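Local coordinates for putative fimbrial associated sortase-like protein (Corynebacterium diphtheriae, PDB 6BWE) that probably acts as a cysteine transpeptidase of the pilin-polymerising class of sortases, joining pilin subunits into fimbriae at the cell surface, at residues R35-S40 with S111-G116; A99-G104 with T125-L130; T120-T125 with D182-I187; N165-E170 with R198-A203. The protein carries 2 engineered substitutions. All coordinates share one frame; numbering follows the deposited sequence. Where two conformers were deposited one is given.

Contact 1. Residues R35-S40 with S111-G116; sequences RQYNTS and SALPVG
The carboxamide of Asn38 faces the backbone of Leu113 and bonds to both of its polar atoms. Leu113 N donates to Asn38 OD1 at 2.8 Å, approaching tilted from the plane of that carbonyl, and Asn38 ND2 donates back to Leu113 O at 3.1 Å. With CG anti to its own carbonyl carbon (chi1 -76°), Asn38 projects from the helix toward the loop, and the paired bonds fix the amide flip. Leu113 O also accepts from Val115 N, on the same face of its plane as ND2; this second bond closes an inverse gamma turn centred on Pro114. The turn brings Val115 CG2 to 3.4 Å from Asn38 ND2 and beside the CG methylene of Arg35. Leu113 CD1 meets Tyr37 CD2 at 3.6 Å, the two side chains crossing at about a right angle. One water links Asn38 ND2 to Gly116 O, and two more in the plane of the Arg35 guanidinium reach Val115 O, while Arg35 NH1 forms a salt bridge with Glu32. Ala34 and Tyr64 pack around Leu113. Helix 24-39 is thus joined to the loop before strand 123-125, consistent with the N-terminal helical extension packed on the beta-barrel in class C sortases.

Contact 2. Residues A99-G104 with T125-L130; sequences ATLEHG and TGHSGL
Leu101 lies against His127, the predicted proton donor/acceptor of the sortase active site, where the short helix 98-103 borders the loop that follows strand 123-125. CB of Leu101 sits over one face of the imidazole, 4.0 Å from the ring centroid and 28° off its normal, a CH-pi contact displaced toward CD2 and NE2. His127 CG is anti to its carbonyl carbon (chi1 -87°), which swings the ring toward the helix. Leu101 O approaches the same ring at CD2, 3.4 Å away; beyond CB the branch leads away from the ring, and Leu101 CD2 comes to 3.5 Å from Thr125 OG1 in the conformer given. Ahead in the loop, Ser128 N bonds to OD of the oxidised cysteine at position 189, the predicted acyl-thioester residue, so this packing belongs to the catalytic neighbourhood. Glu102 CA lies 3.9 Å from Leu130 CD2, also in one of two conformers, a less certain contact. Gly104, leaving the helix, turns its carbonyl back to a water shared by both segments. This water donates to Leu101 O at 2.6 Å and to Gly104 O at 2.7 Å, and it accepts from His127 N at 2.8 Å.

Contact 3. Residues T120-T125 with D182-I187; sequences THPVIT and DQITLI
His121 reaches across to Gln183 and Thr185 from the chain just ahead of strand 123-125. Its CG is anti to the backbone N (chi1 -165°), which directs the ring from CB toward strand 183-187. There the ring lies flat against Gln183 CB, 4.1 Å from the centroid and only 6° off the normal, a centred CH-pi contact. Farther out, CD2 comes to 3.7 Å from Thr185 N at the ring edge. ND1, on the other side, bonds to Ala176 O. At the tip, NE2 and Thr185 OG1 share a hydrogen bond of 2.7 Å at the ring edge, with an angle of 159°. The backbones beside this ring pair in parallel: Thr185 N donates to Pro122 O at 3.1 Å and Thr185 O accepts from Ile124 N at 3.0 Å, and Ile187 N continues the pattern to Ile124 O at 2.9 Å. On the face opposite Thr185, Ile124 CB rests on Leu186 CD2 at 3.8 Å, the side chains running side by side. In the sortase barrel these strands lead, two residues beyond Thr125 and Ile187, to the predicted catalytic His127 and Cys189. The chemistry at His121 follows from its two nitrogens: a carbonyl can only accept, so ND1 probably carries a proton, and with NE2 bonded to Thr185, in a direction left open, the buried ring is fixed in rotation.

Contact 4. Residues N165-E170 with R198-A203; sequences NVVLPE and RLLVRA
Arg198 bends at chi2 (-66°), and this turn lays its guanidinium beside Pro169. The proline ring then sits over one face of the guanidinium, with Pro169 CG 4.1 Å from Arg198 NH1 and the two side chains crossing at about a right angle; NH1 also bonds to Ser196 OG. On the same face of the sheet, with CG1 anti to the carbonyl carbon (chi1 -62°), CG2 of Val167 is left between the backbone N and the carbonyl carbon, and that methyl meets Leu200 CD1 at 3.8 Å. The other face carries Val166 CG2 against Leu199 CD1. The backbones of strands 155-167 and 198-206 run antiparallel as neighbours in the sortase beta-barrel. Asn165 with Leu200 and Val167 with Arg198 are hydrogen-bonded pairs, each closed by two bonds, the shortest being Arg198 N to Val167 O at 2.7 Å. Between them lies the non-hydrogen-bonded pair Val166 and Leu199, where Arg198 O receives a CA-H contact from Val166 CA at 3.3 Å. Sortases carry an arginine next to the active site on the strand that follows the cysteine, and the Arg198 side chain, about 7 Å from that of His127, is consistent with that place. Leu200 O accepts from Asn165 N at 2.9 Å and from a water at 3.0 Å, which in turn takes a hydrogen bond from Asn165 ND2 at 2.8 Å.

Overall arrangement
Contact 3 is the central element, its centre about 5 Å from that of the chain, and the other three meet or border it. It shares Thr125 with contact 2, where Gly126 N also approaches Ile187 O at 3.0 Å, so the parallel strands feed directly into the loop of His127. Contact 4 extends the same sheet: Leu186 N lies 2.8 Å from Val201 O, and the Arg198 side chain comes within about 7 Å of that of the predicted catalytic His127. Contacts 2 and 4 do not touch, their nearest atoms being about 7 Å apart. Contact 1 lies across the chain's centre from contact 2, centres about 23 Å apart, and joins contact 3 through Ser111 OG and Val123 N.

Contact 1. Residues R35-S40 with S111-G116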
loop_
_atom_site.group_PDB
_atom_site.type_symbol
_atom_site.label_atom_id
_atom_site.label_comp_id
_atom_site.label_asym_id
_atom_site.label_seq_id
_atom_site.Cartn_x
_atom_site.Cartn_y
_atom_site.Cartn_z
ATOM N N ARG A 35 5.371 -6.821 13.042
ATOM C CA ARG A 35 3.922 -6.587 13.197
ATOM C C ARG A 35 3.570 -5.090 13.172
ATOM O O ARG A 35 2.594 -4.700 12.542
ATOM C CB ARG A 35 3.389 -7.184 14.491
ATOM C CG ARG A 35 3.360 -8.679 14.520
ATOM C CD ARG A 35 2.873 -9.184 15.878
ATOM N NE ARG A 35 3.290 -10.574 15.986
ATOM C CZ ARG A 35 4.159 -11.085 16.864
ATOM N NH1 ARG A 35 4.727 -10.344 17.814
ATOM N NH2 ARG A 35 4.435 -12.380 16.785
ATOM N N GLN A 36 4.367 -4.266 13.836
ATOM C CA GLN A 36 4.202 -2.808 13.765
ATOM C C GLN A 36 4.365 -2.281 12.305
ATOM O O GLN A 36 3.539 -1.468 11.813
ATOM C CB GLN A 36 5.201 -2.112 14.688
ATOM C CG GLN A 36 5.135 -0.588 14.593
ATOM C CD GLN A 36 6.012 0.146 15.572
ATOM O OE1 GLN A 36 5.530 0.877 16.458
ATOM N NE2 GLN A 36 7.295 0.008 15.398
ATOM N N TYR A 37 5.408 -2.749 11.621
ATOM C CA TYR A 37 5.622 -2.421 10.213
ATOM C C TYR A 37 4.353 -2.763 9.408
ATOM O O TYR A 37 3.837 -1.926 8.649
ATOM C CB TYR A 37 6.867 -3.118 9.627
ATOM C CG TYR A 37 6.954 -2.966 8.133
ATOM C CD1 TYR A 37 7.571 -1.884 7.559
ATOM C CD2 TYR A 37 6.299 -3.869 7.294
ATOM C CE1 TYR A 37 7.580 -1.703 6.187
ATOM C CE2 TYR A 37 6.299 -3.701 5.920
ATOM C CZ TYR A 37 6.928 -2.632 5.362
ATOM O OH TYR A 37 6.920 -2.494 3.987
ATOM N N ASN A 38 3.838 -3.967 9.624
ATOM C CA ASN A 38 2.638 -4.399 8.913
ATOM C C ASN A 38 1.404 -3.503 9.064
ATOM O O ASN A 38 0.594 -3.419 8.123
ATOM C CB ASN A 38 2.263 -5.817 9.277
ATOM C CG ASN A 38 3.157 -6.832 8.604
ATOM O OD1 ASN A 38 3.969 -6.494 7.713
ATOM N ND2 ASN A 38 3.041 -8.092 9.037
ATOM N N THR A 39 1.276 -2.807 10.188
ATOM C CA THR A 39 0.150 -1.866 10.358
ATOM C C THR A 39 0.192 -0.746 9.346
ATOM O O THR A 39 -0.849 -0.130 9.064
ATOM C CB THR A 39 0.070 -1.253 11.759
ATOM O OG1 THR A 39 1.179 -0.372 11.983
ATOM C CG2 THR A 39 -0.013 -2.317 12.833
ATOM N N SER A 40 1.382 -0.462 8.828
ATOM C CA SER A 40 1.595 0.603 7.830
ATOM C C SER A 40 1.284 0.171 6.390
ATOM O O SER A 40 1.252 1.010 5.494
ATOM C CB SER A 40 3.061 1.098 7.905
ATOM O OG SER A 40 3.961 0.203 7.230
ATOM N N SER A 111 3.086 -5.678 0.420
ATOM C CA SER A 111 2.285 -6.651 1.132
ATOM C C SER A 111 2.921 -6.823 2.510
ATOM O O SER A 111 4.085 -6.478 2.709
ATOM C CB SER A 111 2.198 -7.985 0.377
ATOM O OG SER A 111 3.478 -8.658 0.320
ATOM N N ALA A 112 2.142 -7.335 3.464
ATOM C CA ALA A 112 2.623 -7.530 4.832
ATOM C C ALA A 112 3.774 -8.542 4.848
ATOM O O ALA A 112 3.842 -9.469 4.030
ATOM C CB ALA A 112 1.508 -8.035 5.734
ATOM N N LEU A 113 4.691 -8.322 5.764
ATOM C CA LEU A 113 5.729 -9.297 6.056
ATOM C C LEU A 113 5.114 -10.560 6.668
ATOM O O LEU A 113 4.085 -10.467 7.354
ATOM C CB LEU A 113 6.702 -8.684 7.061
ATOM C CG LEU A 113 7.557 -7.518 6.591
ATOM C CD1 LEU A 113 8.208 -6.896 7.806
ATOM C CD2 LEU A 113 8.591 -7.970 5.574
ATOM N N PRO A 114 5.724 -11.748 6.424
ATOM C CA PRO A 114 5.004 -12.985 6.757
ATOM C C PRO A 114 5.225 -13.395 8.211
ATOM O O PRO A 114 5.920 -14.365 8.486
ATOM C CB PRO A 114 5.572 -13.983 5.759
ATOM C CG PRO A 114 6.986 -13.551 5.580
ATOM C CD PRO A 114 6.838 -12.031 5.502
ATOM N N VAL A 115 4.630 -12.614 9.114
ATOM C CA VAL A 115 4.651 -12.846 10.562
ATOM C C VAL A 115 3.243 -13.113 11.118
ATOM O O VAL A 115 3.086 -13.169 12.319
ATOM C CB VAL A 115 5.341 -11.706 11.316
ATOM C CG1 VAL A 115 6.811 -11.671 10.955
ATOM C CG2 VAL A 115 4.691 -10.340 11.030
ATOM N N GLY A 116 2.250 -13.292 10.240
ATOM C CA GLY A 116 0.871 -13.589 10.655
ATOM C C GLY A 116 0.150 -12.349 11.164
ATOM O O GLY A 116 0.756 -11.266 11.298
HETATM O O HOH W 1 3.793 -14.092 14.735
HETATM O O HOH W 2 1.275 -11.802 14.187
HETATM O O HOH W 3 5.765 -4.364 2.283
HETATM O O HOH W 4 1.546 -8.562 11.321
#

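Contact 2. Residues A99-G104 with T125-L130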
loop_
_atom_site.group_PDB
_atom_site.type_symbol
_atom_site.label_atom_id
_atom_site.label_comp_id
_atom_site.label_asym_id
_atom_site.label_seq_id
_atom_site.Cartn_x
_atom_site.Cartn_y
_atom_site.Cartn_z
ATOM N N ALA A 99 18.151 -10.854 -9.280
ATOM C CA ALA A 99 19.153 -11.773 -8.712
ATOM C C ALA A 99 18.557 -12.624 -7.590
ATOM O O ALA A 99 18.778 -13.855 -7.528
ATOM C CB ALA A 99 20.402 -11.024 -8.265
ATOM N N THR A 100 17.703 -12.012 -6.766
ATOM C CA THR A 100 17.051 -12.718 -5.651
ATOM C C THR A 100 16.239 -13.911 -6.150
ATOM O O THR A 100 16.337 -15.009 -5.606
ATOM C CB THR A 100 16.126 -11.764 -4.883
ATOM O OG1 THR A 100 16.882 -10.663 -4.395
ATOM C CG2 THR A 100 15.408 -12.439 -3.762
ATOM N N LEU A 101 15.468 -13.694 -7.212
ATOM C CA LEU A 101 14.575 -14.722 -7.718
ATOM C C LEU A 101 15.301 -15.837 -8.522
ATOM O O LEU A 101 14.705 -16.864 -8.853
ATOM C CB LEU A 101 13.463 -14.076 -8.535
ATOM C CG LEU A 101 12.641 -13.017 -7.774
ATOM C CD1 LEU A 101 11.665 -12.393 -8.742
ATOM C CD2 LEU A 101 11.930 -13.604 -6.576
ATOM N N GLU A 102 16.599 -15.677 -8.786
ATOM C CA GLU A 102 17.415 -16.787 -9.287
ATOM C C GLU A 102 17.841 -17.724 -8.162
ATOM O O GLU A 102 18.213 -18.855 -8.434
ATOM C CB GLU A 102 18.627 -16.278 -10.044
ATOM C CG GLU A 102 18.232 -15.477 -11.287
ATOM C CD GLU A 102 19.397 -15.015 -12.116
ATOM O OE1 GLU A 102 20.498 -15.590 -11.981
ATOM O OE2 GLU A 102 19.213 -14.066 -12.919
ATOM N N HIS A 103 17.788 -17.271 -6.915
ATOM C CA HIS A 103 18.293 -18.057 -5.798
ATOM C C HIS A 103 17.313 -18.387 -4.685
ATOM O O HIS A 103 17.653 -19.139 -3.771
ATOM C CB HIS A 103 19.521 -17.347 -5.211
ATOM C CG HIS A 103 20.606 -17.130 -6.204
ATOM N ND1 HIS A 103 21.415 -18.156 -6.652
ATOM C CD2 HIS A 103 20.984 -16.018 -6.880
ATOM C CE1 HIS A 103 22.273 -17.669 -7.535
ATOM N NE2 HIS A 103 22.037 -16.373 -7.685
ATOM N N GLY A 104 16.108 -17.821 -4.712
ATOM C CA GLY A 104 15.109 -18.200 -3.745
ATOM C C GLY A 104 13.811 -17.462 -4.036
ATOM O O GLY A 104 13.547 -17.065 -5.177
ATOM N N THR A 125 6.799 -14.524 -3.996
ATOM C CA THR A 125 6.977 -14.849 -5.415
ATOM C C THR A 125 8.196 -15.748 -5.670
ATOM O O THR A 125 9.232 -15.631 -4.994
ATOM C CB THR A 125 7.189 -13.580 -6.259
ATOM O OG1 THR A 125 8.533 -13.109 -6.078
ATOM C CG2 THR A 125 6.180 -12.498 -5.893
ATOM N N GLY A 126 8.088 -16.622 -6.661
ATOM C CA GLY A 126 9.223 -17.434 -7.099
ATOM C C GLY A 126 9.094 -17.746 -8.573
ATOM O O GLY A 126 7.972 -17.740 -9.145
ATOM N N HIS A 127 10.220 -18.115 -9.157
ATOM C CA HIS A 127 10.297 -18.391 -10.580
ATOM C C HIS A 127 9.956 -19.841 -10.817
ATOM O O HIS A 127 10.207 -20.703 -9.966
ATOM C CB HIS A 127 11.690 -18.124 -11.166
ATOM C CG HIS A 127 11.910 -16.717 -11.612
ATOM N ND1 HIS A 127 10.882 -15.873 -11.986
ATOM C CD2 HIS A 127 13.048 -15.986 -11.723
ATOM C CE1 HIS A 127 11.370 -14.687 -12.301
ATOM N NE2 HIS A 127 12.684 -14.732 -12.166
ATOM N N SER A 128 9.407 -20.068 -12.006
ATOM C CA SER A 128 9.254 -21.376 -12.610
ATOM C C SER A 128 10.022 -21.381 -13.938
ATOM O O SER A 128 10.004 -20.382 -14.683
ATOM C CB SER A 128 7.781 -21.642 -12.900
ATOM O OG SER A 128 7.096 -21.914 -11.719
ATOM N N GLY A 129 10.699 -22.500 -14.216
ATOM C CA GLY A 129 11.377 -22.712 -15.507
ATOM C C GLY A 129 12.883 -22.550 -15.569
ATOM O O GLY A 129 13.493 -22.968 -16.558
ATOM N N LEU A 130 13.490 -21.972 -14.534
ATOM C CA LEU A 130 14.933 -21.737 -14.523
ATOM C C LEU A 130 15.646 -23.083 -14.464
ATOM O O LEU A 130 15.456 -23.841 -13.519
ATOM C CB LEU A 130 15.350 -20.856 -13.347
ATOM C CG LEU A 130 15.151 -19.345 -13.507
ATOM C CD1 LEU A 130 13.728 -18.929 -13.871
ATOM C CD2 LEU A 130 15.575 -18.676 -12.212
HETATM O O HOH W 5 12.514 -17.598 -7.599
#

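Contact 3. Residues T120-T125 with D182-I187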
loop_
_atom_site.group_PDB
_atom_site.type_symbol
_atom_site.label_atom_id
_atom_site.label_comp_id
_atom_site.label_asym_id
_atom_site.label_seq_id
_atom_site.Cartn_x
_atom_site.Cartn_y
_atom_site.Cartn_z
ATOM N N THR A 120 -3.548 -9.313 7.445
ATOM C CA THR A 120 -2.314 -9.357 6.653
ATOM C C THR A 120 -2.499 -10.300 5.477
ATOM O O THR A 120 -3.294 -11.253 5.546
ATOM C CB THR A 120 -1.112 -9.792 7.494
ATOM O OG1 THR A 120 -1.247 -11.159 7.916
ATOM C CG2 THR A 120 -0.967 -8.868 8.716
ATOM N N HIS A 121 -1.803 -9.994 4.394
ATOM C CA HIS A 121 -1.781 -10.838 3.183
ATOM C C HIS A 121 -0.418 -10.745 2.467
ATOM O O HIS A 121 -0.298 -10.164 1.361
ATOM C CB HIS A 121 -2.958 -10.501 2.247
ATOM C CG HIS A 121 -3.206 -11.533 1.187
ATOM N ND1 HIS A 121 -4.412 -11.636 0.516
ATOM C CD2 HIS A 121 -2.410 -12.512 0.690
ATOM C CE1 HIS A 121 -4.332 -12.625 -0.360
ATOM N NE2 HIS A 121 -3.135 -13.183 -0.266
ATOM N N PRO A 122 0.630 -11.347 3.076
ATOM C CA PRO A 122 1.921 -11.422 2.405
ATOM C C PRO A 122 1.813 -12.109 1.061
ATOM O O PRO A 122 1.032 -13.057 0.906
ATOM C CB PRO A 122 2.761 -12.295 3.336
ATOM C CG PRO A 122 2.126 -12.180 4.683
ATOM C CD PRO A 122 0.657 -12.002 4.400
ATOM N N VAL A 123 2.569 -11.598 0.095
ATOM C CA VAL A 123 2.685 -12.214 -1.196
ATOM C C VAL A 123 4.162 -12.592 -1.418
ATOM O O VAL A 123 5.057 -11.755 -1.274
ATOM C CB VAL A 123 2.157 -11.310 -2.286
ATOM C CG1 VAL A 123 2.300 -12.009 -3.639
ATOM C CG2 VAL A 123 0.712 -10.937 -1.972
ATOM N N ILE A 124 4.381 -13.860 -1.720
ATOM C CA ILE A 124 5.714 -14.471 -1.823
ATOM C C ILE A 124 5.807 -14.996 -3.250
ATOM O O ILE A 124 4.970 -15.829 -3.647
ATOM C CB ILE A 124 5.868 -15.690 -0.883
ATOM C CG1 ILE A 124 5.518 -15.359 0.558
ATOM C CG2 ILE A 124 7.270 -16.278 -0.995
ATOM C CD1 ILE A 124 6.318 -14.287 1.141
ATOM N N THR A 125 6.799 -14.524 -3.996
ATOM C CA THR A 125 6.977 -14.849 -5.415
ATOM C C THR A 125 8.196 -15.748 -5.670
ATOM O O THR A 125 9.232 -15.631 -4.994
ATOM C CB THR A 125 7.189 -13.580 -6.259
ATOM O OG1 THR A 125 8.533 -13.109 -6.078
ATOM C CG2 THR A 125 6.180 -12.498 -5.893
ATOM N N ASP A 182 -6.258 -14.024 8.078
ATOM C CA ASP A 182 -4.811 -14.106 8.093
ATOM C C ASP A 182 -4.487 -15.048 6.907
ATOM O O ASP A 182 -4.768 -16.252 6.952
ATOM C CB ASP A 182 -4.396 -14.638 9.469
ATOM C CG ASP A 182 -2.921 -14.886 9.597
ATOM O OD1 ASP A 182 -2.188 -14.881 8.592
ATOM O OD2 ASP A 182 -2.493 -15.096 10.740
ATOM N N GLN A 183 -3.990 -14.456 5.814
ATOM C CA GLN A 183 -3.802 -15.172 4.550
ATOM C C GLN A 183 -2.408 -14.951 4.012
ATOM O O GLN A 183 -1.741 -13.969 4.393
ATOM C CB GLN A 183 -4.741 -14.624 3.479
ATOM C CG GLN A 183 -6.197 -14.601 3.832
ATOM C CD GLN A 183 -7.022 -14.058 2.696
ATOM O OE1 GLN A 183 -7.606 -14.834 1.941
ATOM N NE2 GLN A 183 -7.062 -12.726 2.550
ATOM N N ILE A 184 -2.002 -15.851 3.116
ATOM C CA ILE A 184 -0.810 -15.674 2.262
ATOM C C ILE A 184 -1.141 -16.138 0.844
ATOM O O ILE A 184 -2.005 -16.999 0.663
ATOM C CB ILE A 184 0.407 -16.495 2.736
ATOM C CG1 ILE A 184 0.105 -17.999 2.803
ATOM C CG2 ILE A 184 0.886 -15.978 4.073
ATOM C CD1 ILE A 184 1.365 -18.834 2.946
ATOM N N THR A 185 -0.439 -15.583 -0.135
ATOM C CA THR A 185 -0.509 -16.015 -1.518
ATOM C C THR A 185 0.904 -16.229 -2.022
ATOM O O THR A 185 1.790 -15.393 -1.818
ATOM C CB THR A 185 -1.321 -15.050 -2.423
ATOM O OG1 THR A 185 -2.719 -15.126 -2.086
ATOM C CG2 THR A 185 -1.168 -15.390 -3.914
ATOM N N LEU A 186 1.102 -17.380 -2.666
ATOM C CA LEU A 186 2.336 -17.725 -3.334
ATOM C C LEU A 186 2.069 -17.551 -4.802
ATOM O O LEU A 186 1.010 -18.005 -5.320
ATOM C CB LEU A 186 2.714 -19.168 -3.072
ATOM C CG LEU A 186 2.715 -19.590 -1.616
ATOM C CD1 LEU A 186 3.112 -21.049 -1.496
ATOM C CD2 LEU A 186 3.605 -18.708 -0.752
ATOM N N ILE A 187 2.992 -16.881 -5.479
ATOM C CA ILE A 187 2.834 -16.522 -6.899
ATOM C C ILE A 187 3.984 -17.040 -7.751
ATOM O O ILE A 187 5.148 -16.907 -7.358
ATOM C CB ILE A 187 2.770 -14.990 -7.087
ATOM C CG1 ILE A 187 1.507 -14.451 -6.431
ATOM C CG2 ILE A 187 2.809 -14.617 -8.577
ATOM C CD1 ILE A 187 1.204 -13.000 -6.770
HETATM O O HOH W 6 -5.945 -10.925 4.785
HETATM O O HOH W 7 -0.357 -13.546 6.977
#

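Contact 4. Residues N165-E170 with R198-A203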
loop_
_atom_site.group_PDB
_atom_site.type_symbol
_atom_site.label_atom_id
_atom_site.label_comp_id
_atom_site.label_asym_id
_atom_site.label_seq_id
_atom_site.Cartn_x
_atom_site.Cartn_y
_atom_site.Cartn_z
ATOM N N ASN A 165 -5.692 -20.023 -8.513
ATOM C CA ASN A 165 -6.195 -19.231 -9.637
ATOM C C ASN A 165 -5.061 -18.931 -10.615
ATOM O O ASN A 165 -3.952 -18.630 -10.192
ATOM C CB ASN A 165 -6.790 -17.909 -9.112
ATOM C CG ASN A 165 -8.104 -18.109 -8.366
ATOM O OD1 ASN A 165 -9.132 -18.414 -8.978
ATOM N ND2 ASN A 165 -8.072 -17.986 -7.029
ATOM N N VAL A 166 -5.331 -19.060 -11.909
ATOM C CA VAL A 166 -4.413 -18.628 -12.952
ATOM C C VAL A 166 -5.001 -17.348 -13.543
ATOM O O VAL A 166 -6.154 -17.354 -13.998
ATOM C CB VAL A 166 -4.238 -19.697 -14.030
ATOM C CG1 VAL A 166 -3.449 -19.158 -15.214
ATOM C CG2 VAL A 166 -3.570 -20.940 -13.429
ATOM N N VAL A 167 -4.228 -16.261 -13.511
ATOM C CA VAL A 167 -4.709 -14.946 -13.919
ATOM C C VAL A 167 -3.713 -14.251 -14.839
ATOM O O VAL A 167 -2.527 -14.625 -14.888
ATOM C CB VAL A 167 -5.022 -14.043 -12.691
ATOM C CG1 VAL A 167 -6.128 -14.652 -11.843
ATOM C CG2 VAL A 167 -3.774 -13.749 -11.867
ATOM N N LEU A 168 -4.182 -13.219 -15.544
ATOM C CA LEU A 168 -3.274 -12.346 -16.282
ATOM C C LEU A 168 -2.449 -11.542 -15.307
ATOM O O LEU A 168 -2.915 -11.273 -14.210
ATOM C CB LEU A 168 -4.030 -11.423 -17.252
ATOM C CG LEU A 168 -4.720 -12.147 -18.408
ATOM C CD1 LEU A 168 -5.568 -11.174 -19.225
ATOM C CD2 LEU A 168 -3.699 -12.829 -19.314
ATOM N N PRO A 169 -1.223 -11.138 -15.693
ATOM C CA PRO A 169 -0.314 -10.516 -14.734
ATOM C C PRO A 169 -0.816 -9.203 -14.142
ATOM O O PRO A 169 -0.469 -8.878 -13.008
ATOM C CB PRO A 169 0.971 -10.312 -15.543
ATOM C CG PRO A 169 0.876 -11.311 -16.634
ATOM C CD PRO A 169 -0.573 -11.267 -17.009
ATOM N N GLU A 170 -1.650 -8.482 -14.872
ATOM C CA GLU A 170 -2.279 -7.262 -14.336
ATOM C C GLU A 170 -3.509 -7.507 -13.457
ATOM O O GLU A 170 -3.941 -6.595 -12.763
ATOM C CB GLU A 170 -2.649 -6.259 -15.448
ATOM C CG GLU A 170 -3.433 -6.813 -16.635
ATOM C CD GLU A 170 -2.537 -7.414 -17.711
ATOM O OE1 GLU A 170 -2.952 -8.419 -18.329
ATOM O OE2 GLU A 170 -1.405 -6.900 -17.910
ATOM N N ARG A 198 -0.057 -15.581 -14.338
ATOM C CA ARG A 198 0.396 -15.853 -12.983
ATOM C C ARG A 198 -0.471 -16.917 -12.348
ATOM O O ARG A 198 -1.701 -16.894 -12.482
ATOM C CB ARG A 198 0.370 -14.583 -12.113
ATOM C CG ARG A 198 1.309 -13.490 -12.586
ATOM C CD ARG A 198 2.769 -13.917 -12.458
ATOM N NE ARG A 198 3.692 -12.910 -12.972
ATOM C CZ ARG A 198 4.180 -12.851 -14.217
ATOM N NH1 ARG A 198 3.850 -13.741 -15.166
ATOM N NH2 ARG A 198 5.013 -11.868 -14.529
ATOM N N LEU A 199 0.183 -17.860 -11.676
ATOM C CA LEU A 199 -0.468 -18.798 -10.773
ATOM C C LEU A 199 -0.441 -18.232 -9.355
ATOM O O LEU A 199 0.650 -17.875 -8.868
ATOM C CB LEU A 199 0.214 -20.149 -10.839
ATOM C CG LEU A 199 -0.232 -21.186 -9.809
ATOM C CD1 LEU A 199 -1.670 -21.619 -10.067
ATOM C CD2 LEU A 199 0.728 -22.363 -9.829
ATOM N N LEU A 200 -1.619 -18.141 -8.720
ATOM C CA LEU A 200 -1.790 -17.601 -7.362
ATOM C C LEU A 200 -2.378 -18.710 -6.521
ATOM O O LEU A 200 -3.488 -19.210 -6.817
ATOM C CB LEU A 200 -2.745 -16.386 -7.312
ATOM C CG LEU A 200 -2.219 -14.985 -7.658
ATOM C CD1 LEU A 200 -1.530 -14.947 -9.004
ATOM C CD2 LEU A 200 -3.340 -13.956 -7.625
ATOM N N VAL A 201 -1.650 -19.071 -5.458
ATOM C CA VAL A 201 -2.052 -20.111 -4.559
ATOM C C VAL A 201 -2.256 -19.414 -3.210
ATOM O O VAL A 201 -1.277 -18.930 -2.611
ATOM C CB VAL A 201 -0.987 -21.223 -4.440
ATOM C CG1 VAL A 201 -1.340 -22.210 -3.321
ATOM C CG2 VAL A 201 -0.877 -22.015 -5.727
ATOM N N ARG A 202 -3.511 -19.333 -2.776
ATOM C CA ARG A 202 -3.880 -18.626 -1.568
ATOM C C ARG A 202 -4.121 -19.614 -0.436
ATOM O O ARG A 202 -4.680 -20.728 -0.653
ATOM C CB ARG A 202 -5.140 -17.792 -1.822
ATOM C CG ARG A 202 -5.427 -16.749 -0.754
ATOM C CD ARG A 202 -6.718 -15.981 -1.002
ATOM N NE ARG A 202 -7.881 -16.869 -0.781
ATOM C CZ ARG A 202 -9.105 -16.682 -1.273
ATOM N NH1 ARG A 202 -9.411 -15.617 -2.012
ATOM N NH2 ARG A 202 -10.050 -17.588 -1.013
ATOM N N ALA A 203 -3.752 -19.208 0.766
ATOM C CA ALA A 203 -3.881 -20.059 1.942
ATOM C C ALA A 203 -4.225 -19.245 3.165
ATOM O O ALA A 203 -3.889 -18.056 3.197
ATOM C CB ALA A 203 -2.582 -20.815 2.153
HETATM O O HOH W 8 -5.670 -17.445 -5.650
#